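Local coordinates for protein purine nucleoside phosphorylase (PDB 3KHS) that probably catalyses the phosphorolysis of purine nucleosides to free purine base and ribose 1-phosphate, a step of purine nucleoside salvage, at residues B[45-50]-B[76-81]; B[2-7]-B[99-104]; B[166-171]-B[184-189]; B[175-180]-B[272-277]. All blocks are in the same frame, centred on the assembly; numbering follows the deposited sequence.

Interactions 1 and 2 are neighbours, with centres about 15 Å apart: Phe100 of helix 95-102 packs on Val76 and Met78 of strand 73-79, and the chain forms interaction 1 between the two halves of interaction 2. Both close before interactions 3 and 4 open. These two, centres about 12 Å apart, share helix 165-178 and alternate along the chain, so that this helix meets strand 184-191 with one turn and helix 257-279 with a later one. Interaction 3 lies about 26 Å from interaction 1, centre to centre, across the middle of the chain, yet both reach the same mixed sheet. Helices are thereby fastened around the sheet that leads to the bound phosphate.

Interaction 1. Residues B[45-50]-B[76-81]; sequences VAYSDI and VCMKGR. With PO4 (phosphate ion), chain G.
Tyr47 reaches from the short 3-10 segment after strand 42-46 to the end of strand 73-79, and polar contact comes first. Its hydroxyl donates to the carbonyl O of Gly80, with Tyr47 OH and Gly80 O 2.7 Å apart. The acceptor lies at the ring edge, close to the ring plane, while the donor sits 18° out of the carbonyl plane and makes a C=O...donor angle of 147°. Tyr47 OH also comes within 3.3 Å of Lys79 N, but the angle is too poor for a bond.

Apolar contact accompanies this bond. The Tyr47 and Met78 side chains cross at about a right angle, and the bend of Met78 at chi3 (81°) brings its methyl back beside the phenol, with Met78 CE 4.3 Å from Tyr47 CZ. Met78 also packs on Pro96, Met97 and Phe100 of helix 95-102.

Ionic contact begins at Arg81, which points away from Tyr47. Arg81 NH1 donates to O2 of the phosphate ion at 3.0 Å, the oxygen lying near the guanidinium plane. A salt bridge from Arg81 NE to Glu221 and a bond from NH1 to the carbonyl of Thr111 hold the guanidinium in place. Ser30, His83, Ala113 and Ser217 also bind this ion, probably from the crystallisation liquor; its setting among strand 107-116 and loops after other strands is consistent with the phosphate site of the PNP/MTAP phosphorylase family.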
loop_
_atom_site.group_PDB
_atom_site.type_symbol
_atom_site.label_atom_id
_atom_site.label_comp_id
_atom_site.label_asym_id
_atom_site.label_seq_id
_atom_site.Cartn_x
_atom_site.Cartn_y
_atom_site.Cartn_z
ATOM N N VAL B 45 12.446 9.282 -31.488
ATOM C CA VAL B 45 11.661 8.074 -31.639
ATOM C C VAL B 45 10.441 8.128 -30.731
ATOM O O VAL B 45 10.576 8.123 -29.511
ATOM C CB VAL B 45 12.508 6.837 -31.307
ATOM C CG1 VAL B 45 11.784 5.589 -31.731
ATOM C CG2 VAL B 45 13.868 6.932 -31.996
ATOM N N ALA B 46 9.252 8.181 -31.328
ATOM C CA ALA B 46 8.008 8.227 -30.566
ATOM C C ALA B 46 7.912 6.981 -29.708
ATOM O O ALA B 46 8.340 5.894 -30.146
ATOM C CB ALA B 46 6.848 8.274 -31.501
ATOM N N TYR B 47 7.358 7.120 -28.502
ATOM C CA TYR B 47 7.207 5.956 -27.620
ATOM C C TYR B 47 6.361 4.868 -28.310
ATOM O O TYR B 47 6.606 3.671 -28.168
ATOM C CB TYR B 47 6.527 6.338 -26.293
ATOM C CG TYR B 47 7.399 7.096 -25.320
ATOM C CD1 TYR B 47 8.776 7.211 -25.526
ATOM C CD2 TYR B 47 6.841 7.725 -24.200
ATOM C CE1 TYR B 47 9.577 7.935 -24.656
ATOM C CE2 TYR B 47 7.630 8.452 -23.316
ATOM C CZ TYR B 47 9.009 8.557 -23.552
ATOM O OH TYR B 47 9.822 9.281 -22.693
ATOM N N SER B 48 5.370 5.312 -29.069
ATOM C CA SER B 48 4.458 4.421 -29.755
ATOM C C SER B 48 5.116 3.451 -30.735
ATOM O O SER B 48 4.567 2.386 -31.027
ATOM C CB SER B 48 3.409 5.255 -30.475
ATOM O OG SER B 48 4.019 6.137 -31.395
ATOM N N ASP B 49 6.288 3.815 -31.242
ATOM C CA ASP B 49 6.995 2.960 -32.190
ATOM C C ASP B 49 8.022 2.094 -31.487
ATOM O O ASP B 49 8.602 1.197 -32.095
ATOM C CB ASP B 49 7.731 3.784 -33.261
ATOM C CG ASP B 49 6.799 4.636 -34.109
ATOM O OD1 ASP B 49 5.697 4.170 -34.464
ATOM O OD2 ASP B 49 7.180 5.779 -34.443
ATOM N N ILE B 50 8.268 2.369 -30.213
ATOM C CA ILE B 50 9.248 1.586 -29.494
ATOM C C ILE B 50 8.674 0.292 -28.937
ATOM O O ILE B 50 7.666 0.281 -28.236
ATOM C CB ILE B 50 9.879 2.384 -28.336
ATOM C CG1 ILE B 50 10.489 3.673 -28.863
ATOM C CG2 ILE B 50 10.929 1.551 -27.641
ATOM C CD1 ILE B 50 11.133 4.493 -27.773
ATOM N N VAL B 76 20.264 10.460 -23.875
ATOM C CA VAL B 76 18.980 9.914 -24.296
ATOM C C VAL B 76 18.024 10.651 -23.352
ATOM O O VAL B 76 18.237 10.671 -22.142
ATOM C CB VAL B 76 18.860 8.367 -24.104
ATOM C CG1 VAL B 76 19.200 7.975 -22.722
ATOM C CG2 VAL B 76 17.437 7.931 -24.410
ATOM N N CYS B 77 16.997 11.285 -23.912
ATOM C CA CYS B 77 16.050 12.042 -23.114
ATOM C C CYS B 77 14.615 11.572 -23.277
ATOM O O CYS B 77 14.113 11.474 -24.394
ATOM C CB CYS B 77 16.120 13.517 -23.487
ATOM S SG CYS B 77 14.820 14.590 -22.737
ATOM N N MET B 78 13.970 11.276 -22.149
ATOM C CA MET B 78 12.578 10.854 -22.115
ATOM C C MET B 78 11.710 12.101 -22.035
ATOM O O MET B 78 11.801 12.856 -21.072
ATOM C CB MET B 78 12.309 9.986 -20.874
ATOM C CG MET B 78 12.631 8.459 -21.028
ATOM S SD MET B 78 12.261 7.451 -19.581
ATOM C CE MET B 78 10.508 7.184 -19.716
ATOM N N LYS B 79 10.897 12.342 -23.058
ATOM C CA LYS B 79 9.976 13.470 -23.047
ATOM C C LYS B 79 8.634 12.872 -22.622
ATOM O O LYS B 79 7.801 12.544 -23.457
ATOM C CB LYS B 79 9.870 14.114 -24.436
ATOM C CG LYS B 79 10.990 15.114 -24.728
ATOM C CD LYS B 79 10.758 15.905 -25.993
ATOM C CE LYS B 79 9.730 17.009 -25.799
ATOM N NZ LYS B 79 9.789 18.021 -26.921
ATOM N N GLY B 80 8.456 12.706 -21.313
ATOM C CA GLY B 80 7.235 12.132 -20.789
ATOM C C GLY B 80 7.631 10.859 -20.084
ATOM O O GLY B 80 8.549 10.177 -20.530
ATOM N N ARG B 81 6.966 10.534 -18.978
ATOM C CA ARG B 81 7.291 9.319 -18.243
ATOM C C ARG B 81 6.005 8.532 -17.972
ATOM O O ARG B 81 4.956 8.909 -18.447
ATOM C CB ARG B 81 7.998 9.665 -16.935
ATOM C CG ARG B 81 7.228 10.655 -16.018
ATOM C CD ARG B 81 7.391 10.268 -14.552
ATOM N NE ARG B 81 8.794 10.344 -14.147
ATOM C CZ ARG B 81 9.439 11.479 -13.912
ATOM N NH1 ARG B 81 8.808 12.660 -14.030
ATOM N NH2 ARG B 81 10.721 11.436 -13.568
HETATM P P PO4 G . 5.641 14.280 -12.719
HETATM O O1 PO4 G . 6.504 15.447 -13.045
HETATM O O2 PO4 G . 5.878 13.186 -13.713
HETATM O O3 PO4 G . 5.969 13.768 -11.357
HETATM O O4 PO4 G . 4.215 14.702 -12.763
#

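Interaction 2. Residues B[2-7]-B[99-104]; sequences TDYDLA and VFKALG
Tyr4 of helix 3-15 brings the hydroxyl end of its ring up against CD and CE of Lys101 on helix 95-102. With the ring swung opposite the backbone N (chi1 -162°), the tyrosine carries its hydroxyl closer to the second helix than its CB direction alone would suggest. Lys101 leaves its own helix with an extended chain as far as CE and then bends at chi4 (-43°), which sets NZ beside the hydroxyl, past the end of the ring. The two side chains cross at about a right angle. Lys101 CD lies oblique to the ring, and Lys101 NZ is 3.2 Å from Tyr4 OH.

Beside this pair the helices meet through Ala7, Val99 and Ala102. Ala7 points at the other helix, and its CB rests 3.9 Å from Val99 N and 4.2 Å from Val99 CG2. Ala102 turns its methyl toward the Ala7 carbonyl, with Ala102 CB 3.8 Å from Ala7 O. The two alanines let the backbones approach to 4.7 Å between the CA atoms of Ala7 and Val99.

A capping box of Thr2 and Asp5 starts helix 3-15, and a Schellman motif at Gly104 closes helix 95-102. Chemically, the contact is one of small methyl groups packed on both side-chain and backbone atoms, which brings the helices close together, with the polar ends of Tyr4 and Lys101 gathered at one flank.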
loop_
_atom_site.group_PDB
_atom_site.type_symbol
_atom_site.label_atom_id
_atom_site.label_comp_id
_atom_site.label_asym_id
_atom_site.label_seq_id
_atom_site.Cartn_x
_atom_site.Cartn_y
_atom_site.Cartn_z
ATOM N N THR B 2 12.505 -12.361 -19.317
ATOM C CA THR B 2 12.338 -11.427 -18.204
ATOM C C THR B 2 12.354 -9.973 -18.666
ATOM O O THR B 2 12.776 -9.681 -19.783
ATOM C CB THR B 2 13.452 -11.628 -17.144
ATOM O OG1 THR B 2 14.744 -11.363 -17.715
ATOM C CG2 THR B 2 13.417 -13.054 -16.625
ATOM N N ASP B 3 11.896 -9.063 -17.810
ATOM C CA ASP B 3 11.866 -7.656 -18.179
ATOM C C ASP B 3 13.233 -7.181 -18.621
ATOM O O ASP B 3 13.352 -6.449 -19.596
ATOM C CB ASP B 3 11.340 -6.798 -17.026
ATOM C CG ASP B 3 9.904 -7.146 -16.668
ATOM O OD1 ASP B 3 9.096 -7.378 -17.611
ATOM O OD2 ASP B 3 9.587 -7.187 -15.453
ATOM N N TYR B 4 14.275 -7.603 -17.920
ATOM C CA TYR B 4 15.603 -7.178 -18.313
ATOM C C TYR B 4 15.913 -7.714 -19.720
ATOM O O TYR B 4 16.530 -7.009 -20.523
ATOM C CB TYR B 4 16.643 -7.614 -17.270
ATOM C CG TYR B 4 17.960 -6.863 -17.382
ATOM C CD1 TYR B 4 17.987 -5.477 -17.597
ATOM C CD2 TYR B 4 19.187 -7.545 -17.297
ATOM C CE1 TYR B 4 19.204 -4.789 -17.734
ATOM C CE2 TYR B 4 20.417 -6.866 -17.426
ATOM C CZ TYR B 4 20.416 -5.495 -17.648
ATOM O OH TYR B 4 21.622 -4.844 -17.789
ATOM N N ASP B 5 15.462 -8.933 -20.037
ATOM C CA ASP B 5 15.679 -9.481 -21.375
ATOM C C ASP B 5 14.931 -8.644 -22.414
ATOM O O ASP B 5 15.453 -8.382 -23.500
ATOM C CB ASP B 5 15.226 -10.941 -21.479
ATOM C CG ASP B 5 16.226 -11.904 -20.890
ATOM O OD1 ASP B 5 17.434 -11.785 -21.197
ATOM O OD2 ASP B 5 15.799 -12.791 -20.123
ATOM N N LEU B 6 13.716 -8.217 -22.086
ATOM C CA LEU B 6 12.941 -7.398 -23.008
ATOM C C LEU B 6 13.565 -6.005 -23.141
ATOM O O LEU B 6 13.514 -5.379 -24.214
ATOM C CB LEU B 6 11.486 -7.328 -22.532
ATOM C CG LEU B 6 10.827 -8.715 -22.549
ATOM C CD1 LEU B 6 9.471 -8.687 -21.889
ATOM C CD2 LEU B 6 10.693 -9.184 -24.000
ATOM N N ALA B 7 14.163 -5.523 -22.053
ATOM C CA ALA B 7 14.816 -4.210 -22.062
ATOM C C ALA B 7 16.002 -4.264 -23.014
ATOM O O ALA B 7 16.214 -3.341 -23.798
ATOM C CB ALA B 7 15.299 -3.831 -20.675
ATOM N N VAL B 99 15.622 -0.045 -19.730
ATOM C CA VAL B 99 16.080 0.194 -21.096
ATOM C C VAL B 99 17.313 1.130 -21.054
ATOM O O VAL B 99 18.327 0.863 -21.699
ATOM C CB VAL B 99 14.938 0.805 -21.942
ATOM C CG1 VAL B 99 15.437 1.257 -23.277
ATOM C CG2 VAL B 99 13.812 -0.227 -22.117
ATOM N N PHE B 100 17.220 2.222 -20.295
ATOM C CA PHE B 100 18.343 3.140 -20.148
ATOM C C PHE B 100 19.595 2.348 -19.806
ATOM O O PHE B 100 20.629 2.540 -20.416
ATOM C CB PHE B 100 18.091 4.145 -19.020
ATOM C CG PHE B 100 17.434 5.432 -19.469
ATOM C CD1 PHE B 100 16.653 5.471 -20.607
ATOM C CD2 PHE B 100 17.549 6.574 -18.709
ATOM C CE1 PHE B 100 16.004 6.610 -20.972
ATOM C CE2 PHE B 100 16.894 7.743 -19.066
ATOM C CZ PHE B 100 16.123 7.763 -20.190
ATOM N N LYS B 101 19.502 1.459 -18.825
ATOM C CA LYS B 101 20.649 0.662 -18.426
ATOM C C LYS B 101 21.179 -0.175 -19.591
ATOM O O LYS B 101 22.380 -0.184 -19.868
ATOM C CB LYS B 101 20.288 -0.279 -17.279
ATOM C CG LYS B 101 21.440 -1.163 -16.801
ATOM C CD LYS B 101 20.916 -2.458 -16.221
ATOM C CE LYS B 101 21.889 -3.091 -15.228
ATOM N NZ LYS B 101 23.279 -3.047 -15.716
ATOM N N ALA B 102 20.270 -0.874 -20.261
ATOM C CA ALA B 102 20.609 -1.719 -21.394
ATOM C C ALA B 102 21.280 -0.928 -22.507
ATOM O O ALA B 102 21.992 -1.494 -23.313
ATOM C CB ALA B 102 19.341 -2.398 -21.932
ATOM N N LEU B 103 21.021 0.375 -22.555
ATOM C CA LEU B 103 21.602 1.257 -23.567
ATOM C C LEU B 103 23.011 1.675 -23.178
ATOM O O LEU B 103 23.726 2.259 -23.985
ATOM C CB LEU B 103 20.786 2.539 -23.713
ATOM C CG LEU B 103 19.479 2.554 -24.476
ATOM C CD1 LEU B 103 18.861 3.929 -24.340
ATOM C CD2 LEU B 103 19.725 2.237 -25.923
ATOM N N GLY B 104 23.390 1.399 -21.933
ATOM C CA GLY B 104 24.709 1.780 -21.463
ATOM C C GLY B 104 24.742 3.094 -20.693
ATOM O O GLY B 104 25.828 3.626 -20.429
#

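Interaction 3. Residues B[166-171]-B[184-189]; sequences TLRKYA and THEGVY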
loop_
_atom_site.group_PDB
_atom_site.type_symbol
_atom_site.label_atom_id
_atom_site.label_comp_id
_atom_site.label_asym_id
_atom_site.label_seq_id
_atom_site.Cartn_x
_atom_site.Cartn_y
_atom_site.Cartn_z
ATOM N N THR B 166 27.651 13.472 -5.026
ATOM C CA THR B 166 28.413 14.305 -5.960
ATOM C C THR B 166 27.511 15.013 -6.961
ATOM O O THR B 166 27.652 16.212 -7.198
ATOM C CB THR B 166 29.461 13.461 -6.765
ATOM O OG1 THR B 166 30.412 12.892 -5.853
ATOM C CG2 THR B 166 30.192 14.322 -7.821
ATOM N N LEU B 167 26.587 14.278 -7.574
ATOM C CA LEU B 167 25.693 14.908 -8.547
ATOM C C LEU B 167 24.874 16.011 -7.877
ATOM O O LEU B 167 24.579 17.038 -8.502
ATOM C CB LEU B 167 24.780 13.869 -9.188
ATOM C CG LEU B 167 25.553 12.762 -9.901
ATOM C CD1 LEU B 167 24.604 11.669 -10.247
ATOM C CD2 LEU B 167 26.227 13.295 -11.148
ATOM N N ARG B 168 24.529 15.811 -6.603
ATOM C CA ARG B 168 23.784 16.823 -5.878
ATOM C C ARG B 168 24.636 18.086 -5.761
ATOM O O ARG B 168 24.160 19.190 -6.047
ATOM C CB ARG B 168 23.404 16.322 -4.489
ATOM C CG ARG B 168 22.213 15.436 -4.513
ATOM C CD ARG B 168 22.308 14.395 -3.460
ATOM N NE ARG B 168 22.375 14.991 -2.151
ATOM C CZ ARG B 168 22.486 14.289 -1.035
ATOM N NH1 ARG B 168 22.547 12.963 -1.080
ATOM N NH2 ARG B 168 22.529 14.915 0.126
ATOM N N LYS B 169 25.895 17.926 -5.350
ATOM C CA LYS B 169 26.794 19.075 -5.223
ATOM C C LYS B 169 26.840 19.822 -6.527
ATOM O O LYS B 169 26.749 21.037 -6.551
ATOM C CB LYS B 169 28.212 18.640 -4.824
ATOM C CG LYS B 169 28.289 18.125 -3.390
ATOM C CD LYS B 169 29.678 17.706 -3.013
ATOM C CE LYS B 169 29.702 17.088 -1.627
ATOM N NZ LYS B 169 30.937 16.240 -1.468
ATOM N N TYR B 170 26.973 19.101 -7.627
ATOM C CA TYR B 170 27.002 19.764 -8.923
ATOM C C TYR B 170 25.717 20.558 -9.141
ATOM O O TYR B 170 25.749 21.686 -9.627
ATOM C CB TYR B 170 27.153 18.741 -10.057
ATOM C CG TYR B 170 28.454 17.966 -10.063
ATOM C CD1 TYR B 170 29.628 18.528 -9.557
ATOM C CD2 TYR B 170 28.529 16.705 -10.659
ATOM C CE1 TYR B 170 30.846 17.863 -9.647
ATOM C CE2 TYR B 170 29.745 16.028 -10.760
ATOM C CZ TYR B 170 30.904 16.613 -10.253
ATOM O OH TYR B 170 32.124 15.968 -10.364
ATOM N N ALA B 171 24.581 19.967 -8.780
ATOM C CA ALA B 171 23.314 20.646 -8.980
ATOM C C ALA B 171 23.184 21.914 -8.138
ATOM O O ALA B 171 22.779 22.953 -8.654
ATOM C CB ALA B 171 22.156 19.700 -8.706
ATOM N N THR B 184 16.539 27.481 -4.701
ATOM C CA THR B 184 16.888 26.079 -4.847
ATOM C C THR B 184 17.151 25.486 -3.490
ATOM O O THR B 184 17.950 25.999 -2.721
ATOM C CB THR B 184 18.142 25.898 -5.742
ATOM O OG1 THR B 184 17.924 26.532 -7.004
ATOM C CG2 THR B 184 18.404 24.445 -5.994
ATOM N N HIS B 185 16.489 24.379 -3.207
ATOM C CA HIS B 185 16.636 23.711 -1.926
ATOM C C HIS B 185 17.127 22.284 -2.140
ATOM O O HIS B 185 17.334 21.845 -3.278
ATOM C CB HIS B 185 15.269 23.680 -1.238
ATOM C CG HIS B 185 14.499 24.965 -1.355
ATOM N ND1 HIS B 185 14.660 26.014 -0.475
ATOM C CD2 HIS B 185 13.568 25.368 -2.250
ATOM C CE1 HIS B 185 13.856 27.007 -0.822
ATOM N NE2 HIS B 185 13.183 26.643 -1.895
ATOM N N GLU B 186 17.321 21.579 -1.033
ATOM C CA GLU B 186 17.734 20.194 -1.051
ATOM C C GLU B 186 16.877 19.524 0.007
ATOM O O GLU B 186 16.947 19.895 1.162
ATOM C CB GLU B 186 19.210 20.038 -0.708
ATOM C CG GLU B 186 19.634 18.595 -0.678
ATOM C CD GLU B 186 21.127 18.430 -0.721
ATOM O OE1 GLU B 186 21.816 19.209 -0.040
ATOM O OE2 GLU B 186 21.613 17.518 -1.424
ATOM N N GLY B 187 16.057 18.554 -0.397
ATOM C CA GLY B 187 15.186 17.901 0.553
ATOM C C GLY B 187 14.692 16.506 0.216
ATOM O O GLY B 187 15.151 15.845 -0.737
ATOM N N VAL B 188 13.728 16.062 1.020
ATOM C CA VAL B 188 13.163 14.734 0.897
ATOM C C VAL B 188 11.909 14.663 0.032
ATOM O O VAL B 188 10.942 15.388 0.285
ATOM C CB VAL B 188 12.861 14.182 2.306
ATOM C CG1 VAL B 188 12.384 12.743 2.213
ATOM C CG2 VAL B 188 14.093 14.282 3.168
ATOM N N TYR B 189 11.924 13.793 -0.983
ATOM C CA TYR B 189 10.756 13.639 -1.890
ATOM C C TYR B 189 9.880 12.478 -1.462
ATOM O O TYR B 189 10.353 11.363 -1.333
ATOM C CB TYR B 189 11.195 13.404 -3.347
ATOM C CG TYR B 189 10.056 13.247 -4.331
ATOM C CD1 TYR B 189 9.707 14.278 -5.212
ATOM C CD2 TYR B 189 9.371 12.035 -4.432
ATOM C CE1 TYR B 189 8.691 14.089 -6.201
ATOM C CE2 TYR B 189 8.381 11.844 -5.393
ATOM C CZ TYR B 189 8.054 12.860 -6.271
ATOM O OH TYR B 189 7.132 12.560 -7.252
HETATM O O HOH W 1 24.363 17.430 0.645
#
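Arg168 on helix 165-178 sets out with CG on the side of its backbone N, opposite the carbonyl carbon (chi1 -80°), and then bends at chi2 and chi3, folding the guanidinium round a carboxylate oxygen of Glu186. The glutamate does the reverse: its first torsion turns the chain away from the backbone N, and it runs on extended, carrying the carboxylate from strand 184-191 across to the helix. At the meeting point the side chains cross at about a right angle, and the planes of guanidinium and carboxylate stand 82° apart.

A single oxygen takes both bonds of the salt bridge. Arg168 NE donates to Glu186 OE2 at 2.7 Å, with an N-H...O angle of 152°, and OE2 lies close to the guanidinium plane. Arg168 NH2 reaches the same atom, Glu186 OE2, at 3.2 Å, but that bond is weak. This ties a surface helix to one strand of the mixed sheet in the phosphorylase fold, alongside the packing of Arg168 and Ala171 on Val128 of strand 126-129.

The other carboxylate oxygen is served by water, which donates to Glu186 OE1 at 3.2 Å and weakly accepts from Arg168 NH2. Arg168 NH1 is turned to the backbone carbonyl of Tyr163, which, with the bonds to Glu186, limits the rotation of the guanidinium. Arg130 packs against both Arg168 and Glu186.

Interaction 4. Residues B[175-180]-B[272-277]; sequences ARELGM and VKLVIE
Leu274 of helix 257-279 points its isobutyl end between Glu177 and Leu178, two successive residues in the last turn of helix 165-178. Toward Leu178 the approach is tip to tip: the branch point and one methyl of Leu178 face the end of Leu274, with Leu178 CG 3.7 Å from Leu274 CD1 and the methyl carbons Leu178 CD1 and Leu274 CD1 3.9 Å apart. A chi1 of -70° carries the branch point of Leu178 out toward the partner helix.

Glu177 meets the same leucine at a slant. Its chain heads away from the backbone N (chi1 -158°) and stays extended, so that the aliphatic carbons run past CD1 while the carboxylate reaches the leucine fork. Glu177 OE2 is 3.6 Å from Leu274 CD2 and equally close to Leu274 CD1. The methylene carbon Glu177 CB adds a contact of 4.0 Å to Leu274 CD1.

The contact is helix-helix packing at the protein surface, joining helix 165-178 near its end to the long C-terminal helix. Just beyond the contact Gly179 adopts a positive phi (84°) in a Schellman motif, and Gly179 N and Met180 N both bond back to carbonyls of the last turn. Ala174, one turn before Leu178, extends the packing by touching Leu274 and Val275, while Leu178 also lies on Ala270.

Glu177 OE1 forms a salt bridge with Arg176 NH2 in its own helix at 3.5 Å and, across the interface, a long, weak ion pair with Lys278 of helix 257-279.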
loop_
_atom_site.group_PDB
_atom_site.type_symbol
_atom_site.label_atom_id
_atom_site.label_comp_id
_atom_site.label_asym_id
_atom_site.label_seq_id
_atom_site.Cartn_x
_atom_site.Cartn_y
_atom_site.Cartn_z
ATOM N N ALA B 175 23.154 25.767 -9.544
ATOM C CA ALA B 175 22.045 26.649 -9.218
ATOM C C ALA B 175 22.629 27.984 -8.770
ATOM O O ALA B 175 22.215 29.042 -9.254
ATOM C CB ALA B 175 21.199 26.039 -8.105
ATOM N N ARG B 176 23.587 27.927 -7.847
ATOM C CA ARG B 176 24.246 29.132 -7.361
ATOM C C ARG B 176 24.777 29.885 -8.570
ATOM O O ARG B 176 24.439 31.045 -8.811
ATOM C CB ARG B 176 25.421 28.772 -6.453
ATOM C CG ARG B 176 26.371 29.933 -6.166
ATOM C CD ARG B 176 27.666 29.444 -5.526
ATOM N NE ARG B 176 28.307 28.387 -6.318
ATOM C CZ ARG B 176 28.919 28.571 -7.491
ATOM N NH1 ARG B 176 28.995 29.785 -8.033
ATOM N NH2 ARG B 176 29.447 27.530 -8.135
ATOM N N GLU B 177 25.600 29.194 -9.338
ATOM C CA GLU B 177 26.217 29.740 -10.531
ATOM C C GLU B 177 25.222 30.399 -11.477
ATOM O O GLU B 177 25.569 31.342 -12.187
ATOM C CB GLU B 177 26.933 28.596 -11.227
ATOM C CG GLU B 177 28.042 28.949 -12.169
ATOM C CD GLU B 177 28.857 27.707 -12.529
ATOM O OE1 GLU B 177 29.278 26.972 -11.589
ATOM O OE2 GLU B 177 29.068 27.478 -13.745
ATOM N N LEU B 178 23.988 29.901 -11.511
ATOM C CA LEU B 178 22.974 30.482 -12.400
ATOM C C LEU B 178 22.150 31.564 -11.716
ATOM O O LEU B 178 21.273 32.167 -12.341
ATOM C CB LEU B 178 22.036 29.401 -12.956
ATOM C CG LEU B 178 22.628 28.417 -13.978
ATOM C CD1 LEU B 178 21.930 27.084 -13.824
ATOM C CD2 LEU B 178 22.503 28.958 -15.414
ATOM N N GLY B 179 22.436 31.807 -10.437
ATOM C CA GLY B 179 21.729 32.839 -9.699
ATOM C C GLY B 179 20.396 32.405 -9.113
ATOM O O GLY B 179 19.522 33.241 -8.907
ATOM N N MET B 180 20.255 31.113 -8.815
ATOM C CA MET B 180 19.000 30.564 -8.287
ATOM C C MET B 180 19.189 29.966 -6.908
ATOM O O MET B 180 18.332 29.233 -6.414
ATOM C CB MET B 180 18.478 29.456 -9.217
ATOM C CG MET B 180 18.543 29.788 -10.700
ATOM S SD MET B 180 17.866 28.493 -11.794
ATOM C CE MET B 180 18.909 27.157 -11.356
ATOM N N VAL B 272 19.874 21.861 -15.817
ATOM C CA VAL B 272 20.235 20.541 -16.315
ATOM C C VAL B 272 21.454 20.601 -17.250
ATOM O O VAL B 272 22.347 19.753 -17.163
ATOM C CB VAL B 272 19.007 19.870 -17.068
ATOM C CG1 VAL B 272 19.420 18.548 -17.710
ATOM C CG2 VAL B 272 17.884 19.578 -16.076
ATOM N N LYS B 273 21.489 21.603 -18.133
ATOM C CA LYS B 273 22.601 21.756 -19.064
ATOM C C LYS B 273 23.905 22.018 -18.326
ATOM O O LYS B 273 24.915 21.344 -18.580
ATOM C CB LYS B 273 22.323 22.881 -20.062
ATOM C CG LYS B 273 21.134 22.587 -20.955
ATOM C CD LYS B 273 20.891 23.655 -22.027
ATOM C CE LYS B 273 22.106 23.844 -22.933
ATOM N NZ LYS B 273 21.822 24.800 -24.052
ATOM N N LEU B 274 23.883 22.968 -17.392
ATOM C CA LEU B 274 25.089 23.288 -16.636
ATOM C C LEU B 274 25.550 22.069 -15.852
ATOM O O LEU B 274 26.748 21.840 -15.702
ATOM C CB LEU B 274 24.848 24.456 -15.669
ATOM C CG LEU B 274 25.974 25.498 -15.502
ATOM C CD1 LEU B 274 25.692 26.287 -14.233
ATOM C CD2 LEU B 274 27.372 24.841 -15.425
ATOM N N VAL B 275 24.597 21.289 -15.356
ATOM C CA VAL B 275 24.912 20.093 -14.570
ATOM C C VAL B 275 25.599 19.053 -15.460
ATOM O O VAL B 275 26.529 18.360 -15.043
ATOM C CB VAL B 275 23.615 19.480 -13.945
ATOM C CG1 VAL B 275 23.886 18.101 -13.403
ATOM C CG2 VAL B 275 23.117 20.367 -12.823
ATOM N N ILE B 276 25.128 18.957 -16.694
ATOM C CA ILE B 276 25.685 18.010 -17.630
ATOM C C ILE B 276 27.104 18.453 -17.981
ATOM O O ILE B 276 27.987 17.621 -18.195
ATOM C CB ILE B 276 24.792 17.909 -18.894
ATOM C CG1 ILE B 276 23.499 17.165 -18.532
ATOM C CG2 ILE B 276 25.544 17.226 -20.034
ATOM C CD1 ILE B 276 22.496 17.015 -19.676
ATOM N N GLU B 277 27.336 19.760 -18.021
ATOM C CA GLU B 277 28.677 20.240 -18.324
ATOM C C GLU B 277 29.643 19.801 -17.223
ATOM O O GLU B 277 30.705 19.271 -17.516
ATOM C CB GLU B 277 28.700 21.759 -18.455
ATOM C CG GLU B 277 29.975 22.288 -19.082
ATOM C CD GLU B 277 29.997 23.801 -19.136
ATOM O OE1 GLU B 277 28.956 24.400 -19.502
ATOM O OE2 GLU B 277 31.060 24.390 -18.822
#